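PDB 3OJO: Cap5O from Staphylococcus aureus, which oxidises UDP-N-acetylmannosamine with NAD as cofactor, a step in making the precursors of the staphylococcal capsular polysaccharide. Local coordinates for residues D36-D41 against T80-D85; F87-P92 against R110-I115; N123-E128 against I155-C160; T135-V140 against D207-E212. All blocks are in the same frame, centred on the assembly; numbering follows the deposited sequence.

Interaction 1. Residues D36-D41 against T80-D85; sequences DVLGVD and TPEASD. With NAD (nicotinamide-adenine-dinucleotide), chain J.
This is the adenosine end of a Rossmann-type NAD site, where the residue just after strand 36-40, Asp41, holds the adenine ribose. Asp41 takes the diol with both carboxylate oxygens: O2B of NAD donates to OD1 at 2.7 Å and O3B to OD2 at 2.6 Å. Its CG lies anti to the backbone N (chi1 -152°), and the carboxylate is further fixed by the amides of Asn43 on OD1 and Leu19 on OD2.

Behind this grip the strand meets the loop 80-85 by van der Waals contact; no hydrogen bond joins the two. Leu38 and Val40 both point at the loop. Val40 lays CG2 against the backbone, 3.7 Å from Pro81 CA, and the proline ring itself stays further off, its CB 4.4 Å from that methyl. The carbonyl of Thr80 is shared by two methyls, with Leu38 CD1 and Val40 CG2 each 3.6 Å from its O. On the exposed side of the loop the extended Glu82 chain crosses Leu38 at about a right angle, bringing OE1 to 3.9 Å from Leu38 CD1.

Strand 36-40 runs between strands 13-17 and 75-78. Leu38 and Val40 also touch Thr15 of the former, while Val37 turns to the other face of the sheet and packs on helix 23-32.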
# COMPACT_ATOMS: atom_id res chain seq x y z
N ASP B 36 -14.53 -32.35 -25.75
CA ASP B 36 -13.63 -33.51 -25.75
C ASP B 36 -12.30 -32.99 -25.27
O ASP B 36 -11.65 -32.17 -25.95
CB ASP B 36 -13.52 -34.17 -27.15
CG ASP B 36 -14.85 -34.52 -27.77
OD1 ASP B 36 -15.67 -35.18 -27.08
OD2 ASP B 36 -15.10 -34.11 -28.93
N VAL B 37 -11.93 -33.40 -24.04
CA VAL B 37 -10.76 -32.90 -23.34
C VAL B 37 -9.68 -33.94 -23.20
O VAL B 37 -9.91 -35.03 -22.69
CB VAL B 37 -11.13 -32.25 -21.96
CG1 VAL B 37 -9.94 -31.57 -21.32
CG2 VAL B 37 -12.29 -31.26 -22.08
N LEU B 38 -8.46 -33.54 -23.59
CA LEU B 38 -7.26 -34.32 -23.39
C LEU B 38 -6.45 -33.60 -22.30
O LEU B 38 -6.00 -32.47 -22.50
CB LEU B 38 -6.45 -34.47 -24.68
CG LEU B 38 -5.35 -35.56 -24.74
CD1 LEU B 38 -4.03 -35.06 -25.16
CD2 LEU B 38 -5.41 -36.63 -23.66
N GLY B 39 -6.31 -34.24 -21.15
CA GLY B 39 -5.51 -33.74 -20.04
C GLY B 39 -4.07 -34.18 -20.24
O GLY B 39 -3.81 -35.37 -20.46
N VAL B 40 -3.13 -33.23 -20.18
CA VAL B 40 -1.71 -33.50 -20.36
C VAL B 40 -0.92 -33.16 -19.10
O VAL B 40 -0.96 -32.01 -18.63
CB VAL B 40 -1.14 -32.79 -21.62
CG1 VAL B 40 0.37 -32.96 -21.72
CG2 VAL B 40 -1.82 -33.31 -22.88
N ASP B 41 -0.14 -34.15 -18.60
CA ASP B 41 0.79 -34.03 -17.47
C ASP B 41 2.03 -34.90 -17.66
O ASP B 41 1.91 -36.05 -18.08
CB ASP B 41 0.12 -34.36 -16.13
CG ASP B 41 0.75 -33.64 -14.97
OD1 ASP B 41 1.90 -33.96 -14.64
OD2 ASP B 41 0.12 -32.72 -14.44
N THR B 80 1.51 -36.84 -23.33
CA THR B 80 1.77 -36.25 -24.63
C THR B 80 0.59 -35.40 -25.12
O THR B 80 -0.56 -35.87 -25.07
CB THR B 80 2.09 -37.40 -25.62
OG1 THR B 80 3.11 -38.25 -25.07
CG2 THR B 80 2.52 -36.92 -27.00
N PRO B 81 0.82 -34.20 -25.70
CA PRO B 81 -0.30 -33.46 -26.29
C PRO B 81 -0.65 -34.08 -27.65
O PRO B 81 0.09 -34.90 -28.18
CB PRO B 81 0.27 -32.04 -26.48
CG PRO B 81 1.63 -32.06 -25.89
CD PRO B 81 2.08 -33.47 -25.89
N GLU B 82 -1.80 -33.70 -28.19
CA GLU B 82 -2.24 -34.17 -29.50
C GLU B 82 -2.95 -32.98 -30.17
O GLU B 82 -3.27 -32.00 -29.49
CB GLU B 82 -3.17 -35.39 -29.39
CG GLU B 82 -2.63 -36.65 -28.71
CD GLU B 82 -3.64 -37.70 -28.31
OE1 GLU B 82 -4.84 -37.35 -28.20
OE2 GLU B 82 -3.23 -38.84 -28.00
N ALA B 83 -3.17 -33.05 -31.49
CA ALA B 83 -3.86 -32.00 -32.26
C ALA B 83 -5.15 -31.61 -31.56
O ALA B 83 -5.88 -32.48 -31.08
CB ALA B 83 -4.15 -32.48 -33.67
N SER B 84 -5.42 -30.30 -31.46
CA SER B 84 -6.59 -29.76 -30.78
C SER B 84 -7.00 -28.39 -31.32
O SER B 84 -6.22 -27.75 -32.03
CB SER B 84 -6.30 -29.67 -29.28
OG SER B 84 -7.45 -29.28 -28.54
N ASP B 85 -8.21 -27.93 -30.98
CA ASP B 85 -8.70 -26.62 -31.39
C ASP B 85 -8.20 -25.55 -30.42
O ASP B 85 -7.86 -24.44 -30.83
CB ASP B 85 -10.24 -26.60 -31.41
CG ASP B 85 -10.91 -27.61 -32.33
OD1 ASP B 85 -10.45 -27.76 -33.49
OD2 ASP B 85 -11.92 -28.20 -31.91
PA NAD J . 0.39 -27.67 -9.56
O1A NAD J . 1.79 -27.94 -9.15
O2A NAD J . -0.58 -28.19 -8.57
O5B NAD J . 0.14 -28.35 -10.99
C5B NAD J . 1.07 -28.27 -12.04
C4B NAD J . 1.01 -29.56 -12.81
O4B NAD J . 1.55 -29.36 -14.10
C3B NAD J . 1.79 -30.70 -12.14
O3B NAD J . 0.99 -31.88 -12.13
C2B NAD J . 2.95 -30.92 -13.10
O2B NAD J . 3.42 -32.25 -13.13
C1B NAD J . 2.37 -30.48 -14.43
N9A NAD J . 3.42 -30.08 -15.37
C8A NAD J . 4.56 -29.37 -15.05
N7A NAD J . 5.23 -29.10 -16.20
C5A NAD J . 4.53 -29.63 -17.23
C6A NAD J . 4.77 -29.65 -18.60
N6A NAD J . 5.87 -29.06 -19.07
N1A NAD J . 3.85 -30.28 -19.44
C2A NAD J . 2.71 -30.87 -18.92
N3A NAD J . 2.48 -30.84 -17.56
C4A NAD J . 3.37 -30.23 -16.73
O3 NAD J . 0.23 -26.08 -9.82
PN NAD J . -1.18 -25.31 -9.79
O1N NAD J . -1.50 -25.00 -8.38
O2N NAD J . -2.15 -26.03 -10.65
O5D NAD J . -0.82 -23.91 -10.47
C5D NAD J . -0.04 -23.84 -11.63
C4D NAD J . 0.31 -22.37 -11.85
O4D NAD J . -0.88 -21.60 -12.02
C3D NAD J . 0.98 -21.70 -10.66
O3D NAD J . 2.35 -22.01 -10.44
C2D NAD J . 0.77 -20.25 -11.03
O2D NAD J . 1.54 -19.96 -12.17
C1D NAD J . -0.67 -20.29 -11.51
N1N NAD J . -1.53 -19.95 -10.36
C2N NAD J . -2.10 -20.92 -9.56
C3N NAD J . -2.88 -20.53 -8.46
C7N NAD J . -3.86 -21.50 -7.85
O7N NAD J . -5.16 -21.04 -7.57
N7N NAD J . -3.47 -22.75 -7.56
C4N NAD J . -3.04 -19.17 -8.16
C5N NAD J . -2.43 -18.20 -8.94
C6N NAD J . -1.66 -18.62 -10.03

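Interaction 2. Residues F87-P92 against R110-I115; sequences FIIAVP and RALDSI. With NAD (nicotinamide-adenine-dinucleotide), chain J.
Ile115 sits off a staggered rotamer (chi1 -96°) and presses its CG1 to within 3.4 Å of Phe87 CD1, a short approach for two carbons. The two side chains reach for each other tip to tip, with the isoleucine meeting the ring obliquely. Its terminal CD1 slides past the ring to touch Phe87 CB at 3.6 Å.

The same methyl also serves the next inward-facing residue of the strand, since Ile115 CD1 lies 3.9 Å from Ile89 CG1 and the two isoleucines cross obliquely. Ile89 divides its branches along the helix: CG2, anti to its own backbone N, rests 4.0 Å from Ala111 CB, and CD1 reaches Leu112 CD1. Just beyond the strand, Val91 CG1 packs 3.8 Å from Ala111 CB. That valine methyl works in two directions, for it also stands over the face of the adenine ring, 3.5 Å from C5A of NAD. The contact therefore begins as hydrophobic core and ends as a wall of the cofactor pocket, which Pro92 continues with CD 3.5 Å from C8A of NAD. On the helix side, Ser114 OG turns back to donate to Ala111 O at 2.9 Å, a bond within the segment 110-115.

Residues 110-115 of the helix run nearly antiparallel to residues 87-89 of the strand (163°), as expected of a beta-alpha-beta unit that continues into strand 124-127. Ile125 of that strand touches Phe87, Ile89 and Ile115, and Val17 of strand 13-17 meets Ala111 and Ile115 on the other flank.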
# COMPACT_ATOMS: atom_id res chain seq x y z
N PHE B 87 -5.73 -24.98 -26.75
CA PHE B 87 -4.70 -25.46 -25.83
C PHE B 87 -4.64 -24.51 -24.65
O PHE B 87 -4.55 -23.31 -24.83
CB PHE B 87 -3.34 -25.53 -26.50
CG PHE B 87 -3.22 -26.49 -27.66
CD1 PHE B 87 -2.77 -27.79 -27.45
CD2 PHE B 87 -3.48 -26.08 -28.96
CE1 PHE B 87 -2.61 -28.67 -28.53
CE2 PHE B 87 -3.34 -26.96 -30.04
CZ PHE B 87 -2.89 -28.25 -29.82
N ILE B 88 -4.73 -25.06 -23.43
CA ILE B 88 -4.64 -24.29 -22.20
C ILE B 88 -3.39 -24.73 -21.43
O ILE B 88 -3.31 -25.89 -21.02
CB ILE B 88 -5.93 -24.36 -21.33
CG1 ILE B 88 -7.16 -23.81 -22.08
CG2 ILE B 88 -5.70 -23.61 -20.00
CD1 ILE B 88 -8.46 -23.93 -21.41
N ILE B 89 -2.44 -23.80 -21.21
CA ILE B 89 -1.25 -24.06 -20.41
C ILE B 89 -1.57 -23.65 -18.97
O ILE B 89 -1.86 -22.47 -18.71
CB ILE B 89 0.01 -23.38 -20.99
CG1 ILE B 89 0.35 -23.96 -22.38
CG2 ILE B 89 1.21 -23.48 -20.03
CD1 ILE B 89 0.96 -22.99 -23.35
N ALA B 90 -1.55 -24.64 -18.06
CA ALA B 90 -1.83 -24.49 -16.63
C ALA B 90 -0.74 -25.20 -15.81
O ALA B 90 -1.04 -25.85 -14.80
CB ALA B 90 -3.19 -25.09 -16.31
N VAL B 91 0.52 -25.08 -16.25
CA VAL B 91 1.71 -25.65 -15.60
C VAL B 91 2.17 -24.69 -14.46
O VAL B 91 1.69 -23.55 -14.42
CB VAL B 91 2.84 -25.98 -16.62
CG1 VAL B 91 2.36 -26.93 -17.71
CG2 VAL B 91 3.43 -24.71 -17.22
N PRO B 92 3.08 -25.09 -13.54
CA PRO B 92 3.48 -24.13 -12.49
C PRO B 92 4.50 -23.09 -12.95
O PRO B 92 5.21 -23.27 -13.95
CB PRO B 92 4.04 -25.02 -11.37
CG PRO B 92 4.04 -26.43 -11.92
CD PRO B 92 3.78 -26.37 -13.38
N ARG B 110 8.51 -24.70 -21.86
CA ARG B 110 8.66 -26.14 -22.10
C ARG B 110 7.31 -26.69 -22.57
O ARG B 110 7.28 -27.42 -23.56
CB ARG B 110 9.09 -26.86 -20.82
CG ARG B 110 10.47 -27.47 -20.88
CD ARG B 110 10.95 -27.92 -19.52
NE ARG B 110 11.73 -26.88 -18.84
CZ ARG B 110 12.09 -26.93 -17.56
NH1 ARG B 110 11.72 -27.94 -16.79
NH2 ARG B 110 12.81 -25.94 -17.03
N ALA B 111 6.20 -26.30 -21.88
CA ALA B 111 4.84 -26.67 -22.21
C ALA B 111 4.43 -26.11 -23.57
O ALA B 111 3.66 -26.76 -24.29
CB ALA B 111 3.88 -26.19 -21.14
N LEU B 112 4.92 -24.89 -23.93
CA LEU B 112 4.65 -24.30 -25.23
C LEU B 112 5.30 -25.15 -26.33
O LEU B 112 4.64 -25.44 -27.33
CB LEU B 112 5.05 -22.82 -25.32
CG LEU B 112 4.66 -22.05 -26.62
CD1 LEU B 112 3.14 -22.04 -26.86
CD2 LEU B 112 5.23 -20.64 -26.64
N ASP B 113 6.55 -25.62 -26.11
CA ASP B 113 7.29 -26.46 -27.06
C ASP B 113 6.66 -27.84 -27.31
O ASP B 113 6.86 -28.40 -28.39
CB ASP B 113 8.76 -26.61 -26.68
CG ASP B 113 9.60 -25.37 -26.83
OD1 ASP B 113 10.55 -25.20 -26.05
OD2 ASP B 113 9.30 -24.56 -27.74
N SER B 114 5.90 -28.38 -26.33
CA SER B 114 5.21 -29.68 -26.43
C SER B 114 3.99 -29.61 -27.36
O SER B 114 3.61 -30.59 -27.99
CB SER B 114 4.77 -30.16 -25.05
OG SER B 114 3.53 -29.60 -24.62
N ILE B 115 3.40 -28.41 -27.44
CA ILE B 115 2.20 -28.03 -28.19
C ILE B 115 2.50 -27.71 -29.66
O ILE B 115 1.69 -28.04 -30.53
CB ILE B 115 1.58 -26.86 -27.38
CG1 ILE B 115 0.49 -27.37 -26.43
CG2 ILE B 115 1.18 -25.60 -28.18
CD1 ILE B 115 -0.01 -26.33 -25.44
PA NAD J . 0.39 -27.67 -9.56
O1A NAD J . 1.79 -27.94 -9.15
O2A NAD J . -0.58 -28.19 -8.57
O5B NAD J . 0.14 -28.35 -10.99
C5B NAD J . 1.07 -28.27 -12.04
C4B NAD J . 1.01 -29.56 -12.81
O4B NAD J . 1.55 -29.36 -14.10
C3B NAD J . 1.79 -30.70 -12.14
O3B NAD J . 0.99 -31.88 -12.13
C2B NAD J . 2.95 -30.92 -13.10
O2B NAD J . 3.42 -32.25 -13.13
C1B NAD J . 2.37 -30.48 -14.43
N9A NAD J . 3.42 -30.08 -15.37
C8A NAD J . 4.56 -29.37 -15.05
N7A NAD J . 5.23 -29.10 -16.20
C5A NAD J . 4.53 -29.63 -17.23
C6A NAD J . 4.77 -29.65 -18.60
N6A NAD J . 5.87 -29.06 -19.07
N1A NAD J . 3.85 -30.28 -19.44
C2A NAD J . 2.71 -30.87 -18.92
N3A NAD J . 2.48 -30.84 -17.56
C4A NAD J . 3.37 -30.23 -16.73
O3 NAD J . 0.23 -26.08 -9.82
PN NAD J . -1.18 -25.31 -9.79
O1N NAD J . -1.50 -25.00 -8.38
O2N NAD J . -2.15 -26.03 -10.65
O5D NAD J . -0.82 -23.91 -10.47
C5D NAD J . -0.04 -23.84 -11.63
C4D NAD J . 0.31 -22.37 -11.85
O4D NAD J . -0.88 -21.60 -12.02
C3D NAD J . 0.98 -21.70 -10.66
O3D NAD J . 2.35 -22.01 -10.44
C2D NAD J . 0.77 -20.25 -11.03
O2D NAD J . 1.54 -19.96 -12.17
C1D NAD J . -0.67 -20.29 -11.51
N1N NAD J . -1.53 -19.95 -10.36
C2N NAD J . -2.10 -20.92 -9.56
C3N NAD J . -2.88 -20.53 -8.46
C7N NAD J . -3.86 -21.50 -7.85
O7N NAD J . -5.16 -21.04 -7.57
N7N NAD J . -3.47 -22.75 -7.56
C4N NAD J . -3.04 -19.17 -8.16
C5N NAD J . -2.43 -18.20 -8.94
C6N NAD J . -1.66 -18.62 -10.03

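Interaction 3. Residues N123-E128 against I155-C160; sequences NTIIVE and IYLVHC
Side chains pair in register across two parallel strands, alternating between the sheet faces. Ile126 and Val158 lie side by side and point the same way, Ile126 CG1 3.9 Å from Val158 CB. On that face Thr124 crosses Tyr156 obliquely, setting OG1 at the edge of the ring, 3.7 Å from CD2. On the other face Ile125 and Leu157 also run alongside each other, the leucine leaning over so that CD2 comes 3.8 Å from Ile125 CB.

His159 pairs with Val127 through a polar contact: with CG anti to its backbone N (chi1 176°), the ring leans forward along the chain and ND1 donates to Val127 O at 2.8 Å. The bond is bent, 134° at the hydrogen, and approaches from above the carbonyl plane. The same oxygen receives Cys160 N at 3.1 Å, so two donors share it, and the ND1 bond probably helps to hold the imidazole's rotation. The remaining backbone bonds are straighter: Val158 N to Ile125 O, at 2.9 Å, is almost linear at 179°. Beyond the strand, Glu128 turns away, and its OE2 is hydrogen-bonded to Tyr195 OH.

Helix 185-195 covers the face of Thr124, Ile126 and Tyr156, while helix 135-145 covers that of Val127 and Leu157. That second helix links the two strands in a beta-alpha-beta crossover, the repeating element of the Rossmann fold.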
# COMPACT_ATOMS: atom_id res chain seq x y z
N ASN B 123 -6.23 -22.38 -34.43
CA ASN B 123 -6.02 -22.77 -33.03
C ASN B 123 -5.89 -21.60 -32.04
O ASN B 123 -5.41 -20.52 -32.41
CB ASN B 123 -4.82 -23.71 -32.89
CG ASN B 123 -5.06 -25.12 -33.41
OD1 ASN B 123 -6.17 -25.51 -33.83
ND2 ASN B 123 -4.00 -25.92 -33.37
N THR B 124 -6.31 -21.84 -30.78
CA THR B 124 -6.21 -20.88 -29.68
C THR B 124 -5.28 -21.43 -28.59
O THR B 124 -5.41 -22.59 -28.19
CB THR B 124 -7.60 -20.51 -29.13
OG1 THR B 124 -8.44 -20.14 -30.22
CG2 THR B 124 -7.54 -19.35 -28.11
N ILE B 125 -4.34 -20.59 -28.13
CA ILE B 125 -3.42 -20.90 -27.03
C ILE B 125 -3.76 -19.96 -25.89
O ILE B 125 -3.68 -18.74 -26.05
CB ILE B 125 -1.91 -20.82 -27.41
CG1 ILE B 125 -1.55 -21.60 -28.74
CG2 ILE B 125 -1.00 -21.18 -26.22
CD1 ILE B 125 -1.76 -23.03 -28.79
N ILE B 126 -4.20 -20.53 -24.77
CA ILE B 126 -4.52 -19.81 -23.55
C ILE B 126 -3.47 -20.17 -22.52
O ILE B 126 -3.18 -21.34 -22.31
CB ILE B 126 -5.94 -20.06 -23.01
CG1 ILE B 126 -7.01 -19.75 -24.09
CG2 ILE B 126 -6.19 -19.23 -21.72
CD1 ILE B 126 -8.36 -20.40 -23.82
N VAL B 127 -2.86 -19.15 -21.91
CA VAL B 127 -1.90 -19.34 -20.84
C VAL B 127 -2.63 -18.92 -19.56
O VAL B 127 -2.99 -17.75 -19.41
CB VAL B 127 -0.57 -18.61 -21.11
CG1 VAL B 127 0.42 -18.83 -19.97
CG2 VAL B 127 0.04 -19.08 -22.42
N GLU B 128 -2.97 -19.92 -18.71
CA GLU B 128 -3.68 -19.69 -17.44
C GLU B 128 -2.71 -19.48 -16.27
O GLU B 128 -3.09 -18.92 -15.25
CB GLU B 128 -4.65 -20.84 -17.14
CG GLU B 128 -6.03 -20.65 -17.73
CD GLU B 128 -7.08 -21.65 -17.25
OE1 GLU B 128 -6.72 -22.57 -16.47
OE2 GLU B 128 -8.25 -21.52 -17.67
N ILE B 155 -3.56 -18.06 -35.62
CA ILE B 155 -3.71 -18.57 -34.25
C ILE B 155 -4.03 -17.46 -33.25
O ILE B 155 -3.61 -16.31 -33.44
CB ILE B 155 -2.54 -19.45 -33.74
CG1 ILE B 155 -1.18 -18.78 -33.88
CG2 ILE B 155 -2.59 -20.86 -34.28
CD1 ILE B 155 -0.80 -18.09 -32.60
N TYR B 156 -4.70 -17.83 -32.16
CA TYR B 156 -5.09 -16.86 -31.15
C TYR B 156 -4.37 -17.04 -29.84
O TYR B 156 -4.34 -18.15 -29.31
CB TYR B 156 -6.62 -16.80 -31.02
CG TYR B 156 -7.30 -16.65 -32.36
CD1 TYR B 156 -7.25 -15.44 -33.06
CD2 TYR B 156 -7.91 -17.74 -32.98
CE1 TYR B 156 -7.82 -15.32 -34.33
CE2 TYR B 156 -8.49 -17.62 -34.24
CZ TYR B 156 -8.43 -16.41 -34.92
OH TYR B 156 -9.00 -16.29 -36.17
N LEU B 157 -3.73 -15.96 -29.36
CA LEU B 157 -2.97 -15.96 -28.12
C LEU B 157 -3.70 -15.19 -27.01
O LEU B 157 -3.85 -13.97 -27.10
CB LEU B 157 -1.56 -15.40 -28.35
CG LEU B 157 -0.56 -16.15 -29.22
CD1 LEU B 157 0.81 -15.49 -29.14
CD2 LEU B 157 -0.44 -17.61 -28.81
N VAL B 158 -4.17 -15.92 -25.98
CA VAL B 158 -4.90 -15.38 -24.82
C VAL B 158 -4.15 -15.68 -23.50
O VAL B 158 -3.72 -16.81 -23.29
CB VAL B 158 -6.34 -15.96 -24.71
CG1 VAL B 158 -7.12 -15.37 -23.53
CG2 VAL B 158 -7.12 -15.81 -26.01
N HIS B 159 -4.04 -14.68 -22.61
CA HIS B 159 -3.59 -14.86 -21.25
C HIS B 159 -4.84 -14.64 -20.43
O HIS B 159 -5.41 -13.56 -20.45
CB HIS B 159 -2.51 -13.87 -20.79
CG HIS B 159 -2.14 -14.03 -19.33
ND1 HIS B 159 -1.80 -15.27 -18.79
CD2 HIS B 159 -2.06 -13.10 -18.34
CE1 HIS B 159 -1.57 -15.05 -17.51
NE2 HIS B 159 -1.70 -13.76 -17.19
N CYS B 160 -5.31 -15.70 -19.77
CA CYS B 160 -6.41 -15.59 -18.85
C CYS B 160 -5.92 -16.13 -17.50
O CYS B 160 -5.79 -17.34 -17.33
CB CYS B 160 -7.66 -16.32 -19.33
SG CYS B 160 -8.96 -16.38 -18.07

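Interaction 4. Residues T135-V140 against D207-E212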
# COMPACT_ATOMS: atom_id res chain seq x y z
N THR B 135 5.26 -11.48 -21.59
CA THR B 135 5.52 -12.88 -21.92
C THR B 135 4.78 -13.27 -23.20
O THR B 135 5.35 -13.91 -24.08
CB THR B 135 5.13 -13.80 -20.75
OG1 THR B 135 5.99 -13.53 -19.65
CG2 THR B 135 5.18 -15.29 -21.10
N MET B 136 3.50 -12.89 -23.29
CA MET B 136 2.68 -13.20 -24.45
C MET B 136 3.24 -12.55 -25.72
O MET B 136 3.46 -13.24 -26.71
CB MET B 136 1.22 -12.81 -24.21
CG MET B 136 0.53 -13.62 -23.14
SD MET B 136 0.67 -15.42 -23.32
CE MET B 136 -0.38 -15.71 -24.71
N ASP B 137 3.55 -11.26 -25.63
CA ASP B 137 4.07 -10.44 -26.71
C ASP B 137 5.54 -10.69 -27.08
O ASP B 137 5.85 -10.75 -28.27
CB ASP B 137 3.84 -8.94 -26.40
CG ASP B 137 2.37 -8.53 -26.45
OD1 ASP B 137 1.74 -8.42 -25.36
OD2 ASP B 137 1.85 -8.35 -27.57
N ASP B 138 6.44 -10.79 -26.08
CA ASP B 138 7.88 -10.93 -26.33
C ASP B 138 8.46 -12.33 -26.30
O ASP B 138 9.60 -12.52 -26.75
CB ASP B 138 8.69 -10.01 -25.38
CG ASP B 138 8.39 -8.53 -25.43
OD1 ASP B 138 7.61 -8.10 -26.33
OD2 ASP B 138 8.93 -7.79 -24.57
N PHE B 139 7.72 -13.32 -25.75
CA PHE B 139 8.21 -14.69 -25.61
C PHE B 139 7.34 -15.72 -26.31
O PHE B 139 7.88 -16.61 -26.97
CB PHE B 139 8.38 -15.07 -24.13
CG PHE B 139 9.48 -14.35 -23.38
CD1 PHE B 139 9.34 -13.02 -23.01
CD2 PHE B 139 10.62 -15.04 -22.96
CE1 PHE B 139 10.35 -12.36 -22.30
CE2 PHE B 139 11.62 -14.39 -22.23
CZ PHE B 139 11.48 -13.06 -21.90
N VAL B 140 6.00 -15.63 -26.17
CA VAL B 140 5.08 -16.58 -26.79
C VAL B 140 4.93 -16.26 -28.28
O VAL B 140 5.21 -17.12 -29.12
CB VAL B 140 3.72 -16.71 -26.01
CG1 VAL B 140 2.76 -17.67 -26.70
CG2 VAL B 140 3.96 -17.17 -24.58
N ASP B 207 -5.99 -6.30 -23.36
CA ASP B 207 -4.87 -6.90 -24.06
C ASP B 207 -3.99 -7.71 -23.07
O ASP B 207 -4.07 -7.51 -21.85
CB ASP B 207 -4.06 -5.86 -24.88
CG ASP B 207 -3.33 -4.80 -24.07
OD1 ASP B 207 -3.54 -4.74 -22.84
OD2 ASP B 207 -2.48 -4.09 -24.66
N ALA B 208 -3.22 -8.66 -23.61
CA ALA B 208 -2.38 -9.58 -22.86
C ALA B 208 -1.46 -8.90 -21.84
O ALA B 208 -1.43 -9.34 -20.69
CB ALA B 208 -1.59 -10.47 -23.81
N ARG B 209 -0.77 -7.81 -22.22
CA ARG B 209 0.12 -7.06 -21.33
C ARG B 209 -0.60 -6.46 -20.10
O ARG B 209 -0.02 -6.45 -19.03
CB ARG B 209 0.96 -6.01 -22.11
CG ARG B 209 0.17 -4.80 -22.66
CD ARG B 209 1.04 -3.92 -23.53
NE ARG B 209 1.33 -4.55 -24.83
CZ ARG B 209 2.33 -4.21 -25.63
NH1 ARG B 209 3.15 -3.22 -25.30
NH2 ARG B 209 2.53 -4.85 -26.77
N THR B 210 -1.86 -5.99 -20.27
CA THR B 210 -2.67 -5.42 -19.20
C THR B 210 -3.10 -6.51 -18.23
O THR B 210 -3.08 -6.28 -17.02
CB THR B 210 -3.83 -4.58 -19.77
OG1 THR B 210 -3.27 -3.52 -20.55
CG2 THR B 210 -4.73 -3.98 -18.67
N ALA B 211 -3.47 -7.70 -18.76
CA ALA B 211 -3.87 -8.86 -17.98
C ALA B 211 -2.69 -9.37 -17.12
O ALA B 211 -2.89 -9.75 -15.96
CB ALA B 211 -4.34 -9.98 -18.93
N GLU B 212 -1.49 -9.42 -17.72
CA GLU B 212 -0.28 -9.85 -17.03
C GLU B 212 0.06 -8.87 -15.88
O GLU B 212 0.15 -9.30 -14.74
CB GLU B 212 0.90 -9.97 -18.01
CG GLU B 212 0.71 -10.97 -19.13
CD GLU B 212 1.70 -10.88 -20.29
OE1 GLU B 212 2.12 -9.75 -20.63
OE2 GLU B 212 2.01 -11.93 -20.88
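Glu212 makes the tight half of this helix-helix contact. Its chain, extended beyond CG, reaches across to the first turn of helix 135-145, where OE2 accepts Met136 N at 3.0 Å through its syn lone pair, with 161° at the hydrogen. OE1 takes the amide of Lys134, so the buried carboxylate is gripped by backbone N-H groups, and the start of the helix would probably stabilise its charge. Met136 closes over it, CG only 3.2 Å from Glu212 OE2, while its CB packs 3.7 Å from Ala208 CB. Bends at chi2 and chi3 carry the sulfur away from helix 208-238.

At the very next residues the contact loosens. Asp137 and Arg209, both partly exposed, cross at about a right angle; OD2 stays 3.7 Å from NH2 in a long salt bridge, the carboxylate and guanidinium planes 63° apart. Arg209 NE has a second long partner in Asp207 OD2, at 3.8 Å. The firmer bond of Arg209 runs from NH1 to Asn240 O of the second subunit. Asp207 sits at the N-cap of helix 208-238, its OD1 taking a weak capping bond from Thr210 N and a stronger one from Thr210 OG1 at 2.6 Å.

The segments 135-140 and 208-212 meet at a steep 113°. Beneath them Met136 and Glu212 touch His159 of strand 156-159, Met136 and Val140 touch Leu157, and helix 106-115 flanks Thr135 and Val140.

Interactions 1, 2 and 3 belong to one sheet, and 2 and 3 interlock, strands 86-89 and 124-127 being neighbours in it. Interaction 3 is the sole strand pairing, largely buried and held by backbone bonds; interaction 2 is fully buried and apolar between its segments. Interaction 1 joins buried strand residues to a loop with Thr80 and Glu82 exposed and Pro81 buried. It shares the cofactor with interaction 2, one through charge and ribose, the other through hydrocarbon against adenine. Interaction 4 packs against interaction 3 through Met136, Val140 and Glu212, but mixes a carboxylate-to-backbone bond and an apolar contact with a long, partly exposed salt bridge; it alone reaches helix 208-238 and, through Arg209 and Thr210, the second subunit.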